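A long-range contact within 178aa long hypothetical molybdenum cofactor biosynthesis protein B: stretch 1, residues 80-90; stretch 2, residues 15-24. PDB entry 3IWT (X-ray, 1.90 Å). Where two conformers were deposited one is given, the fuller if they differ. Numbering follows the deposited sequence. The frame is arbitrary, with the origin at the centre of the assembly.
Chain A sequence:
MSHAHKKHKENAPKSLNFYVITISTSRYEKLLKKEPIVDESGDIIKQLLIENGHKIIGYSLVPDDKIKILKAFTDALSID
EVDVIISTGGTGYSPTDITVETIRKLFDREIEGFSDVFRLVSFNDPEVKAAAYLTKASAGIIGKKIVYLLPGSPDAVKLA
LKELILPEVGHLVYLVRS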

# COMPACT_ATOMS: atom_id res chain seq x y z
N ASP A 80 13.85 11.31 25.69
CA ASP A 80 12.60 10.95 26.35
C ASP A 80 11.72 12.14 26.69
O ASP A 80 10.49 12.05 26.62
CB ASP A 80 12.89 10.17 27.62
CG ASP A 80 13.43 8.79 27.34
OD1 ASP A 80 13.44 8.32 26.18
OD2 ASP A 80 13.83 8.19 28.32
N GLU A 81 12.35 13.26 27.04
CA GLU A 81 11.64 14.47 27.45
C GLU A 81 10.90 15.15 26.29
O GLU A 81 9.97 15.92 26.51
CB GLU A 81 12.62 15.45 28.11
CG GLU A 81 13.20 14.95 29.45
CD GLU A 81 14.31 13.87 29.34
OE1 GLU A 81 14.82 13.57 28.23
OE2 GLU A 81 14.71 13.31 30.41
N VAL A 82 11.28 14.87 25.05
CA VAL A 82 10.58 15.48 23.90
C VAL A 82 9.13 15.01 23.84
O VAL A 82 8.87 13.81 23.86
CB VAL A 82 11.32 15.20 22.55
CG1 VAL A 82 10.44 15.62 21.35
CG2 VAL A 82 12.67 15.92 22.52
N ASP A 83 8.19 15.95 23.77
CA ASP A 83 6.77 15.61 23.56
C ASP A 83 6.33 15.72 22.11
O ASP A 83 5.54 14.91 21.61
CB ASP A 83 5.87 16.49 24.44
CG ASP A 83 6.17 16.36 25.91
OD1 ASP A 83 6.25 15.22 26.39
OD2 ASP A 83 6.33 17.40 26.59
N VAL A 84 6.83 16.75 21.43
CA VAL A 84 6.39 17.08 20.08
C VAL A 84 7.63 17.50 19.28
O VAL A 84 8.51 18.24 19.79
CB VAL A 84 5.37 18.25 20.07
CG1 VAL A 84 4.86 18.55 18.65
CG2 VAL A 84 4.20 18.03 21.05
N ILE A 85 7.66 17.07 18.03
CA ILE A 85 8.67 17.47 17.06
C ILE A 85 7.95 18.26 15.96
O ILE A 85 6.95 17.78 15.42
CB ILE A 85 9.39 16.26 16.42
CG1 ILE A 85 10.09 15.41 17.49
CG2 ILE A 85 10.38 16.74 15.32
CD1 ILE A 85 10.54 13.99 17.05
N ILE A 86 8.49 19.43 15.63
CA ILE A 86 7.99 20.24 14.54
C ILE A 86 9.13 20.52 13.56
O ILE A 86 10.20 21.01 13.94
CB ILE A 86 7.38 21.57 15.03
CG1 ILE A 86 6.26 21.33 16.05
CG2 ILE A 86 6.86 22.42 13.81
CD1 ILE A 86 5.62 22.64 16.59
N SER A 87 8.90 20.18 12.29
CA SER A 87 9.87 20.53 11.27
C SER A 87 9.30 21.57 10.34
O SER A 87 8.08 21.64 10.12
CB SER A 87 10.35 19.29 10.48
OG SER A 87 9.30 18.72 9.70
N THR A 88 10.19 22.36 9.75
CA THR A 88 9.81 23.31 8.73
C THR A 88 10.69 23.12 7.50
O THR A 88 11.91 23.17 7.61
CB THR A 88 9.92 24.78 9.21
OG1 THR A 88 9.73 25.70 8.11
CG2 THR A 88 11.25 25.09 9.92
N GLY A 89 10.05 22.91 6.35
CA GLY A 89 10.72 22.76 5.06
C GLY A 89 10.52 21.43 4.36
O GLY A 89 10.44 20.37 5.00
N GLY A 90 10.40 21.51 3.04
CA GLY A 90 10.45 20.35 2.16
C GLY A 90 9.18 19.55 2.00
O GLY A 90 9.26 18.35 1.70
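Stretch 2 (15-24) SLNFYVITIS

Stretch 2 runs beside stretch 1 as a parallel neighbour in a β-sheet. Residues 17-23 are extended and pair with strand 84-88; the two N-to-C directions differ by 19° (signed crossing angle -19°), and the axes approach to 4.7 Å. The register sets Phe18 beside Val84, Tyr19 beside Ile85, Val20 beside Ile86, Ile21 beside Ser87 and Thr22 beside Thr88. Alternate residues carry the hydrogen bonds: Tyr19 N donates to Val84 O (2.9 Å) and Tyr19 O accepts from Ile86 N (3.0 Å); Ile21 N and O repeat the pattern with Ile86 O and Thr88 N, both at 2.9 Å. Ile23 N closes the ladder on Thr88 O (2.9 Å).

Asn17, which covers the most surface in stretch 2, opens the pairing. Its carbonyl O accepts from both Asp83 N (2.8 Å) and Val84 N (3.1 Å), while its own N donates to Asp83 OD2 (2.8 Å) almost linearly, at 175°. The CA-to-CB bond of Asp83 points toward stretch 2, and its short side chain thus supplies a carboxylate acceptor for a backbone NH where the strand begins.

Tyr19 covers nearly as much. Its CB lies 4.4 Å from Ile85 CG1, and though the end of its side chain leads away, the ring is large enough that CD1 still meets Val82 CG2 at 4.1 Å. On the same face, Ile21 CD1 packs 3.8 Å from Ile85 CG2; branched aliphatic chains suit such buried, extended positions.

The other face carries Phe18, whose side-chain end comes nearer to stretch 1. Its flat, buried ring offers a broad apolar face to Val84 CG2, 4.3 Å from the Phe18 ring centroid, and Ile86 CD1 comes within 3.7 Å of Phe18 CD2. At the far end Gly89 CA lies 3.6 Å from Ile23 O; a CB there would clash with that oxygen, and the backbone angles of Gly89 themselves call for glycine.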

# COMPACT_ATOMS: atom_id res chain seq x y z
N SER A 15 2.74 22.70 30.19
CA SER A 15 3.86 23.12 29.36
C SER A 15 4.37 21.84 28.71
O SER A 15 4.64 20.87 29.40
CB SER A 15 4.95 23.76 30.22
OG SER A 15 6.06 24.18 29.44
N LEU A 16 4.49 21.84 27.39
CA LEU A 16 5.03 20.69 26.64
C LEU A 16 6.42 21.02 26.11
O LEU A 16 6.76 22.18 25.90
CB LEU A 16 4.07 20.30 25.51
CG LEU A 16 2.68 19.80 25.92
CD1 LEU A 16 1.78 19.74 24.69
CD2 LEU A 16 2.76 18.44 26.65
N ASN A 17 7.22 19.98 25.90
CA ASN A 17 8.59 20.09 25.37
C ASN A 17 8.64 19.82 23.85
O ASN A 17 8.21 18.75 23.36
CB ASN A 17 9.50 19.10 26.07
CG ASN A 17 9.62 19.33 27.57
OD1 ASN A 17 9.71 18.37 28.34
ND2 ASN A 17 9.69 20.56 27.99
N PHE A 18 9.20 20.77 23.12
CA PHE A 18 9.22 20.73 21.65
C PHE A 18 10.65 20.65 21.16
O PHE A 18 11.55 21.26 21.75
CB PHE A 18 8.56 21.98 21.07
CG PHE A 18 7.07 22.01 21.20
CD1 PHE A 18 6.48 22.24 22.42
CD2 PHE A 18 6.24 21.76 20.09
CE1 PHE A 18 5.11 22.28 22.57
CE2 PHE A 18 4.85 21.80 20.22
CZ PHE A 18 4.29 22.03 21.48
N TYR A 19 10.86 19.90 20.07
CA TYR A 19 12.12 19.89 19.34
C TYR A 19 11.85 20.42 17.93
O TYR A 19 10.91 19.97 17.26
CB TYR A 19 12.65 18.46 19.27
CG TYR A 19 14.09 18.33 18.86
CD1 TYR A 19 15.04 17.89 19.78
CD2 TYR A 19 14.50 18.61 17.57
CE1 TYR A 19 16.36 17.71 19.41
CE2 TYR A 19 15.81 18.48 17.20
CZ TYR A 19 16.74 18.02 18.12
OH TYR A 19 18.05 17.84 17.75
N VAL A 20 12.68 21.36 17.48
CA VAL A 20 12.42 22.06 16.23
C VAL A 20 13.48 21.67 15.19
O VAL A 20 14.67 21.73 15.48
CB VAL A 20 12.41 23.60 16.40
CG1 VAL A 20 12.12 24.32 15.07
CG2 VAL A 20 11.38 24.01 17.45
N ILE A 21 13.04 21.30 14.00
CA ILE A 21 13.97 20.89 12.94
C ILE A 21 13.77 21.74 11.69
O ILE A 21 12.67 21.80 11.13
CB ILE A 21 13.83 19.39 12.59
CG1 ILE A 21 14.00 18.51 13.82
CG2 ILE A 21 14.83 18.98 11.46
CD1 ILE A 21 13.71 17.01 13.54
N THR A 22 14.83 22.40 11.24
CA THR A 22 14.72 23.20 10.02
C THR A 22 15.36 22.41 8.89
O THR A 22 16.48 21.96 9.02
CB THR A 22 15.37 24.59 10.20
OG1 THR A 22 14.60 25.31 11.16
CG2 THR A 22 15.42 25.36 8.87
N ILE A 23 14.60 22.23 7.80
CA ILE A 23 15.07 21.49 6.63
C ILE A 23 15.26 22.49 5.48
O ILE A 23 14.30 22.94 4.85
CB ILE A 23 14.09 20.36 6.25
CG1 ILE A 23 13.83 19.46 7.46
CG2 ILE A 23 14.63 19.56 5.10
CD1 ILE A 23 12.74 18.41 7.27
N SER A 24 16.52 22.87 5.25
CA SER A 24 16.89 23.92 4.29
C SER A 24 18.32 23.70 3.81
O SER A 24 19.28 23.86 4.58
CB SER A 24 16.79 25.31 4.92
OG SER A 24 17.27 26.33 4.04